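Local coordinates for glucosidase (Croceicoccus marinus, PDB 5Z3K), which probably hydrolyses O-glycosidic bonds as a beta-glucosidase of glycoside hydrolase family 39, at residues L53-D64 and A103-I113. Residues are numbered along the deposited sequence; the frame is centred on the assembly and turned at random.
Sequences LVRSYDWVSRLD and ANILFTIASEI
Strands 53-55 and 104-109 lie side by side and parallel as the second and third strands of the eight-stranded (beta/alpha)8 barrel, and the loops that leave their C-terminal ends stay together as far as D64 and I113. V54 sits between two backbone bonds, giving its N-H to N104 O and taking the N-H of L106 on its O; S56 N to L106 O at 2.9 Å is the third. Past the R55-L106 pair, a side chain carries on the pairing: S56 OG, folded back between its own N and C=O (chi1 68°), accepts T108 N at 2.9 Å while lying over one face of the F107 ring. Two waters follow: one lies against S56 OG, S61 O and T108 O; the other donates to S61 O and T108 O and accepts the N-H of A110. The R62 chain bends at chi2 (-70°) and lays the guanidinium over the Y57 ring, Y57 CE1 sitting 3.4 Å above the guanidinium plane. NE and NH2 both grip Y57 O, and NH1 reaches across to S111 O at 3.0 Å and I113 O at 3.1 Å. A leucine in place of R62 would probably lose all four N-H bonds to Y57 O, S111 O and I113 O, freeing the 110-113 loop to shift away from Y57. Farther on, D64 OD1 takes E112 N at 2.9 Å, the N-H arriving from above the carboxylate plane; N116 also binds that oxygen. On the face carrying R55 and L106, R55 CG packs on L106 CD2 at 3.9 Å, and E153 of strand 151-154 binds both R55 and T108, with D156 pairing to the same arginine. L106 also touches L261 of strand 259-266, whereas V54 and I105 face outward onto T98 of helix 89-100, and L63 and I109 meet helix 123-138.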
ATOM      1  N   LEU A  53      -6.045   5.245   1.209  1.00 10.86           N
ATOM      2  CA  LEU A  53      -6.689   3.940   1.131  1.00 12.40           C
ATOM      3  C   LEU A  53      -6.126   3.095   2.256  1.00 14.28           C
ATOM      4  O   LEU A  53      -4.920   3.127   2.505  1.00 12.15           O
ATOM      5  CB  LEU A  53      -6.447   3.270  -0.227  1.00 10.08           C
ATOM      6  CG  LEU A  53      -7.166   1.944  -0.518  1.00 14.54           C
ATOM      7  CD1 LEU A  53      -8.682   2.090  -0.375  1.00 11.78           C
ATOM      8  CD2 LEU A  53      -6.813   1.438  -1.910  1.00  9.73           C
ATOM      9  N   VAL A  54      -7.002   2.385   2.965  1.00 10.22           N
ATOM     10  CA  VAL A  54      -6.577   1.553   4.086  1.00 10.70           C
ATOM     11  C   VAL A  54      -7.141   0.148   3.904  1.00 13.10           C
ATOM     12  O   VAL A  54      -8.363  -0.030   3.817  1.00 11.47           O
ATOM     13  CB  VAL A  54      -7.006   2.134   5.440  1.00 11.62           C
ATOM     14  CG1 VAL A  54      -6.603   1.191   6.560  1.00 12.01           C
ATOM     15  CG2 VAL A  54      -6.385   3.523   5.645  1.00  9.78           C
ATOM     16  N   ARG A  55      -6.252  -0.843   3.874  1.00 11.45           N
ATOM     17  CA  ARG A  55      -6.653  -2.248   3.891  1.00 12.21           C
ATOM     18  C   ARG A  55      -6.959  -2.663   5.325  1.00 10.20           C
ATOM     19  O   ARG A  55      -6.199  -2.340   6.244  1.00 12.13           O
ATOM     20  CB  ARG A  55      -5.536  -3.121   3.309  1.00 10.64           C
ATOM     21  CG  ARG A  55      -5.873  -4.596   3.121  1.00 10.98           C
ATOM     22  CD  ARG A  55      -4.811  -5.287   2.240  1.00 12.12           C
ATOM     23  NE  ARG A  55      -5.242  -6.627   1.814  1.00 12.36           N
ATOM     24  CZ  ARG A  55      -4.879  -7.764   2.413  1.00 12.11           C
ATOM     25  NH1 ARG A  55      -4.061  -7.744   3.466  1.00 15.50           N
ATOM     26  NH2 ARG A  55      -5.338  -8.928   1.961  1.00 14.05           N
ATOM     27  N   SER A  56      -8.069  -3.384   5.521  1.00 11.86           N
ATOM     28  CA  SER A  56      -8.574  -3.656   6.861  1.00 13.59           C
ATOM     29  C   SER A  56      -8.031  -4.950   7.455  1.00 11.85           C
ATOM     30  O   SER A  56      -8.337  -5.260   8.613  1.00 11.09           O
ATOM     31  CB  SER A  56     -10.103  -3.724   6.838  1.00 11.57           C
ATOM     32  OG  SER A  56     -10.547  -4.871   6.104  1.00 10.34           O
ATOM     33  N   TYR A  57      -7.237  -5.704   6.695  1.00 13.06           N
ATOM     34  CA  TYR A  57      -6.899  -7.074   7.083  1.00 11.02           C
ATOM     35  C   TYR A  57      -6.198  -7.132   8.440  1.00 13.93           C
ATOM     36  O   TYR A  57      -6.450  -8.046   9.237  1.00 13.12           O
ATOM     37  CB  TYR A  57      -6.034  -7.709   5.988  1.00 11.40           C
ATOM     38  CG  TYR A  57      -5.621  -9.134   6.281  1.00 11.03           C
ATOM     39  CD1 TYR A  57      -6.502 -10.187   6.061  1.00 14.31           C
ATOM     40  CD2 TYR A  57      -4.345  -9.427   6.750  1.00 13.51           C
ATOM     41  CE1 TYR A  57      -6.133 -11.502   6.325  1.00 15.46           C
ATOM     42  CE2 TYR A  57      -3.959 -10.743   7.008  1.00 15.40           C
ATOM     43  CZ  TYR A  57      -4.862 -11.772   6.795  1.00 14.67           C
ATOM     44  OH  TYR A  57      -4.490 -13.070   7.068  1.00 16.98           O
ATOM     45  N   ASP A  58      -5.354  -6.148   8.754  1.00 11.51           N
ATOM     46  CA  ASP A  58      -4.634  -6.232  10.021  1.00 11.26           C
ATOM     47  C   ASP A  58      -5.467  -5.769  11.218  1.00 13.45           C
ATOM     48  O   ASP A  58      -5.063  -6.002  12.363  1.00 15.48           O
ATOM     49  CB  ASP A  58      -3.317  -5.465   9.913  1.00 13.11           C
ATOM     50  CG  ASP A  58      -2.382  -6.102   8.897  1.00 19.60           C
ATOM     51  OD1 ASP A  58      -2.092  -7.311   9.025  1.00 16.53           O
ATOM     52  OD2 ASP A  58      -1.983  -5.423   7.934  1.00 21.68           O
ATOM     53  N   TRP A  59      -6.630  -5.176  10.984  1.00 12.71           N
ATOM     54  CA  TRP A  59      -7.569  -4.910  12.061  1.00 13.90           C
ATOM     55  C   TRP A  59      -8.084  -6.222  12.660  1.00 11.47           C
ATOM     56  O   TRP A  59      -7.899  -7.313  12.113  1.00 12.18           O
ATOM     57  CB  TRP A  59      -8.758  -4.091  11.560  1.00 10.09           C
ATOM     58  CG  TRP A  59      -8.438  -2.758  10.930  1.00 11.81           C
ATOM     59  CD1 TRP A  59      -7.223  -2.089  10.932  1.00 13.28           C
ATOM     60  CD2 TRP A  59      -9.350  -1.924  10.208  1.00 11.73           C
ATOM     61  NE1 TRP A  59      -7.341  -0.901  10.254  1.00  9.92           N
ATOM     62  CE2 TRP A  59      -8.632  -0.775   9.796  1.00 11.45           C
ATOM     63  CE3 TRP A  59     -10.708  -2.035   9.870  1.00 10.15           C
ATOM     64  CZ2 TRP A  59      -9.231   0.258   9.068  1.00 12.46           C
ATOM     65  CZ3 TRP A  59     -11.301  -1.019   9.135  1.00 12.68           C
ATOM     66  CH2 TRP A  59     -10.558   0.122   8.741  1.00  9.48           C
ATOM     67  N   VAL A  60      -8.751  -6.096  13.805  1.00 13.17           N
ATOM     68  CA  VAL A  60      -9.514  -7.203  14.372  1.00 14.98           C
ATOM     69  C   VAL A  60     -10.904  -7.160  13.743  1.00 13.35           C
ATOM     70  O   VAL A  60     -11.886  -6.788  14.400  1.00 12.28           O
ATOM     71  CB  VAL A  60      -9.547  -7.106  15.913  1.00 11.39           C
ATOM     72  CG1 VAL A  60     -10.374  -8.248  16.525  1.00 15.06           C
ATOM     73  CG2 VAL A  60      -8.119  -7.124  16.465  1.00 13.23           C
ATOM     74  N   SER A  61     -10.989  -7.519  12.456  1.00 12.49           N
ATOM     75  CA  SER A  61     -12.186  -7.302  11.636  1.00 11.05           C
ATOM     76  C   SER A  61     -12.370  -8.449  10.656  1.00 11.17           C
ATOM     77  O   SER A  61     -12.630  -8.250   9.465  1.00 12.01           O
ATOM     78  CB  SER A  61     -12.108  -5.979  10.874  1.00 10.89           C
ATOM     79  OG  SER A  61     -11.914  -4.906  11.778  1.00 10.55           O
ATOM     80  N   ARG A  62     -12.242  -9.670  11.163  1.00 12.22           N
ATOM     81  CA  ARG A  62     -12.302 -10.870  10.346  1.00 12.97           C
ATOM     82  C   ARG A  62     -13.699 -11.475  10.392  1.00 14.09           C
ATOM     83  O   ARG A  62     -14.398 -11.406  11.407  1.00 17.05           O
ATOM     84  CB  ARG A  62     -11.274 -11.897  10.826  1.00 13.90           C
ATOM     85  CG  ARG A  62      -9.850 -11.391  10.814  1.00 14.46           C
ATOM     86  CD  ARG A  62      -9.341 -11.220   9.405  1.00 13.43           C
ATOM     87  NE  ARG A  62      -7.965 -10.738   9.442  1.00 13.22           N
ATOM     88  CZ  ARG A  62      -6.897 -11.500   9.671  1.00 15.87           C
ATOM     89  NH1 ARG A  62      -7.020 -12.812   9.865  1.00 16.04           N
ATOM     90  NH2 ARG A  62      -5.692 -10.943   9.691  1.00 14.58           N
ATOM     91  N   LEU A  63     -14.106 -12.062   9.271  1.00 15.06           N
ATOM     92  CA  LEU A  63     -15.335 -12.849   9.216  1.00 15.44           C
ATOM     93  C   LEU A  63     -14.900 -14.302   9.379  1.00 14.52           C
ATOM     94  O   LEU A  63     -14.642 -15.001   8.398  1.00 15.96           O
ATOM     95  CB  LEU A  63     -16.095 -12.617   7.912  1.00 13.58           C
ATOM     96  CG  LEU A  63     -17.347 -13.498   7.785  1.00 13.33           C
ATOM     97  CD1 LEU A  63     -18.243 -13.290   8.995  1.00 13.72           C
ATOM     98  CD2 LEU A  63     -18.108 -13.238   6.490  1.00 12.42           C
ATOM     99  N   ASP A  64     -14.772 -14.745  10.629  1.00 13.85           N
ATOM    100  CA  ASP A  64     -14.278 -16.093  10.865  1.00 17.02           C
ATOM    101  C   ASP A  64     -15.332 -17.116  10.446  1.00 18.56           C
ATOM    102  O   ASP A  64     -16.538 -16.853  10.486  1.00 15.81           O
ATOM    103  CB  ASP A  64     -13.885 -16.285  12.332  1.00 13.22           C
ATOM    104  CG  ASP A  64     -12.795 -17.346  12.515  1.00 17.20           C
ATOM    105  OD1 ASP A  64     -12.219 -17.803  11.507  1.00 16.36           O
ATOM    106  OD2 ASP A  64     -12.492 -17.719  13.669  1.00 18.90           O
ATOM    107  N   ALA A 103      -9.713   8.963   4.030  1.00 12.79           N
ATOM    108  CA  ALA A 103      -9.248   7.801   3.290  1.00 11.76           C
ATOM    109  C   ALA A 103     -10.392   6.839   2.965  1.00 12.10           C
ATOM    110  O   ALA A 103     -11.373   6.715   3.710  1.00 11.67           O
ATOM    111  CB  ALA A 103      -8.158   7.078   4.074  1.00 11.63           C
ATOM    112  N   ASN A 104     -10.265   6.171   1.825  1.00 12.46           N
ATOM    113  CA  ASN A 104     -11.170   5.083   1.481  1.00 12.93           C
ATOM    114  C   ASN A 104     -10.709   3.781   2.136  1.00 11.16           C
ATOM    115  O   ASN A 104      -9.626   3.691   2.714  1.00 10.11           O
ATOM    116  CB  ASN A 104     -11.258   4.926  -0.034  1.00 14.78           C
ATOM    117  CG  ASN A 104     -12.159   5.963  -0.665  1.00 23.79           C
ATOM    118  OD1 ASN A 104     -13.346   5.731  -0.863  1.00 35.07           O
ATOM    119  ND2 ASN A 104     -11.601   7.112  -0.973  1.00 26.11           N
ATOM    120  N   ILE A 105     -11.542   2.750   2.039  1.00 13.78           N
ATOM    121  CA  ILE A 105     -11.277   1.498   2.735  1.00 11.70           C
ATOM    122  C   ILE A 105     -11.294   0.348   1.738  1.00 14.17           C
ATOM    123  O   ILE A 105     -12.161   0.287   0.855  1.00 11.77           O
ATOM    124  CB  ILE A 105     -12.280   1.274   3.885  1.00  9.75           C
ATOM    125  CG1 ILE A 105     -12.076   2.366   4.942  1.00 11.12           C
ATOM    126  CG2 ILE A 105     -12.075  -0.089   4.527  1.00  8.89           C
ATOM    127  CD1 ILE A 105     -13.189   2.472   5.976  1.00 13.78           C
ATOM    128  N   LEU A 106     -10.298  -0.531   1.854  1.00 11.75           N
ATOM    129  CA  LEU A 106     -10.256  -1.821   1.171  1.00 11.86           C
ATOM    130  C   LEU A 106     -10.544  -2.854   2.249  1.00 12.60           C
ATOM    131  O   LEU A 106      -9.696  -3.120   3.111  1.00  9.89           O
ATOM    132  CB  LEU A 106      -8.902  -2.043   0.511  1.00 11.45           C
ATOM    133  CG  LEU A 106      -8.615  -3.435  -0.046  1.00 11.07           C
ATOM    134  CD1 LEU A 106      -9.530  -3.655  -1.231  1.00  8.75           C
ATOM    135  CD2 LEU A 106      -7.152  -3.545  -0.460  1.00 10.74           C
ATOM    136  N   PHE A 107     -11.766  -3.378   2.254  1.00  9.44           N
ATOM    137  CA  PHE A 107     -12.208  -4.252   3.329  1.00 13.06           C
ATOM    138  C   PHE A 107     -11.935  -5.695   2.926  1.00 12.97           C
ATOM    139  O   PHE A 107     -12.560  -6.215   1.996  1.00 14.25           O
ATOM    140  CB  PHE A 107     -13.685  -4.031   3.642  1.00 11.69           C
ATOM    141  CG  PHE A 107     -14.098  -4.584   4.970  1.00 14.28           C
ATOM    142  CD1 PHE A 107     -14.194  -5.960   5.163  1.00 13.11           C
ATOM    143  CD2 PHE A 107     -14.351  -3.737   6.037  1.00 16.89           C
ATOM    144  CE1 PHE A 107     -14.551  -6.475   6.387  1.00 16.44           C
ATOM    145  CE2 PHE A 107     -14.712  -4.246   7.266  1.00 18.00           C
ATOM    146  CZ  PHE A 107     -14.813  -5.619   7.442  1.00 19.09           C
ATOM    147  N   THR A 108     -11.018  -6.346   3.636  1.00 10.26           N
ATOM    148  CA  THR A 108     -10.649  -7.718   3.319  1.00 12.05           C
ATOM    149  C   THR A 108     -11.580  -8.670   4.067  1.00 11.55           C
ATOM    150  O   THR A 108     -11.638  -8.655   5.302  1.00 12.41           O
ATOM    151  CB  THR A 108      -9.189  -8.009   3.667  1.00 10.75           C
ATOM    152  OG1 THR A 108      -8.333  -7.077   2.985  1.00 11.73           O
ATOM    153  CG2 THR A 108      -8.803  -9.425   3.228  1.00 13.25           C
ATOM    154  N   ILE A 109     -12.292  -9.490   3.307  1.00 10.87           N
ATOM    155  CA  ILE A 109     -13.138 -10.563   3.831  1.00 12.77           C
ATOM    156  C   ILE A 109     -12.266 -11.804   4.010  1.00 10.86           C
ATOM    157  O   ILE A 109     -11.865 -12.436   3.027  1.00 15.87           O
ATOM    158  CB  ILE A 109     -14.310 -10.846   2.878  1.00 10.79           C
ATOM    159  CG1 ILE A 109     -15.143  -9.569   2.675  1.00 13.12           C
ATOM    160  CG2 ILE A 109     -15.171 -12.018   3.387  1.00 13.54           C
ATOM    161  CD1 ILE A 109     -16.130  -9.631   1.537  1.00 12.84           C
ATOM    162  N   ALA A 110     -11.986 -12.173   5.261  1.00 13.84           N
ATOM    163  CA  ALA A 110     -11.108 -13.308   5.536  1.00 14.81           C
ATOM    164  C   ALA A 110     -11.421 -13.895   6.902  1.00 16.88           C
ATOM    165  O   ALA A 110     -11.942 -13.210   7.788  1.00 14.94           O
ATOM    166  CB  ALA A 110      -9.629 -12.903   5.480  1.00 14.22           C
ATOM    167  N   SER A 111     -11.069 -15.174   7.075  1.00 14.04           N
ATOM    168  CA  SER A 111     -11.234 -15.829   8.365  1.00 13.07           C
ATOM    169  C   SER A 111     -10.146 -15.360   9.331  1.00 17.39           C
ATOM    170  O   SER A 111      -9.314 -14.502   9.012  1.00 17.11           O
ATOM    171  CB  SER A 111     -11.198 -17.353   8.209  1.00 15.55           C
ATOM    172  OG  SER A 111      -9.870 -17.798   7.962  1.00 15.14           O
ATOM    173  N   GLU A 112     -10.151 -15.939  10.536  1.00 16.54           N
ATOM    174  CA  GLU A 112      -9.186 -15.590  11.579  1.00 15.94           C
ATOM    175  C   GLU A 112      -7.857 -16.323  11.354  1.00 17.49           C
ATOM    176  O   GLU A 112      -7.412 -17.157  12.146  1.00 19.17           O
ATOM    177  CB  GLU A 112      -9.769 -15.890  12.956  1.00 14.49           C
ATOM    178  CG  GLU A 112      -8.919 -15.415  14.109  1.00 17.35           C
ATOM    179  CD  GLU A 112      -8.389 -14.004  13.898  1.00 17.31           C
ATOM    180  OE1 GLU A 112      -7.157 -13.831  13.854  1.00 15.11           O
ATOM    181  OE2 GLU A 112      -9.216 -13.077  13.777  1.00 16.41           O
ATOM    182  N   ILE A 113      -7.231 -16.000  10.231  1.00 17.50           N
ATOM    183  CA  ILE A 113      -5.878 -16.484   9.931  1.00 19.19           C
ATOM    184  C   ILE A 113      -4.899 -15.883  10.934  1.00 17.62           C
ATOM    185  O   ILE A 113      -4.878 -14.649  11.099  1.00 17.48           O
ATOM    186  CB  ILE A 113      -5.485 -16.101   8.499  1.00 17.16           C
ATOM    187  CG1 ILE A 113      -6.426 -16.764   7.487  1.00 16.01           C
ATOM    188  CG2 ILE A 113      -4.010 -16.418   8.244  1.00 17.87           C
ATOM    189  CD1 ILE A 113      -6.577 -15.993   6.171  1.00 19.63           C
TER
HETATM  190  O   HOH W   1     -11.007  -7.162   7.458  1.00 13.92           O
HETATM  191  O   HOH W   2      -3.459 -12.632   9.900  1.00 17.49           O
HETATM  192  O   HOH W   3     -13.206  -9.972   7.068  1.00 11.64           O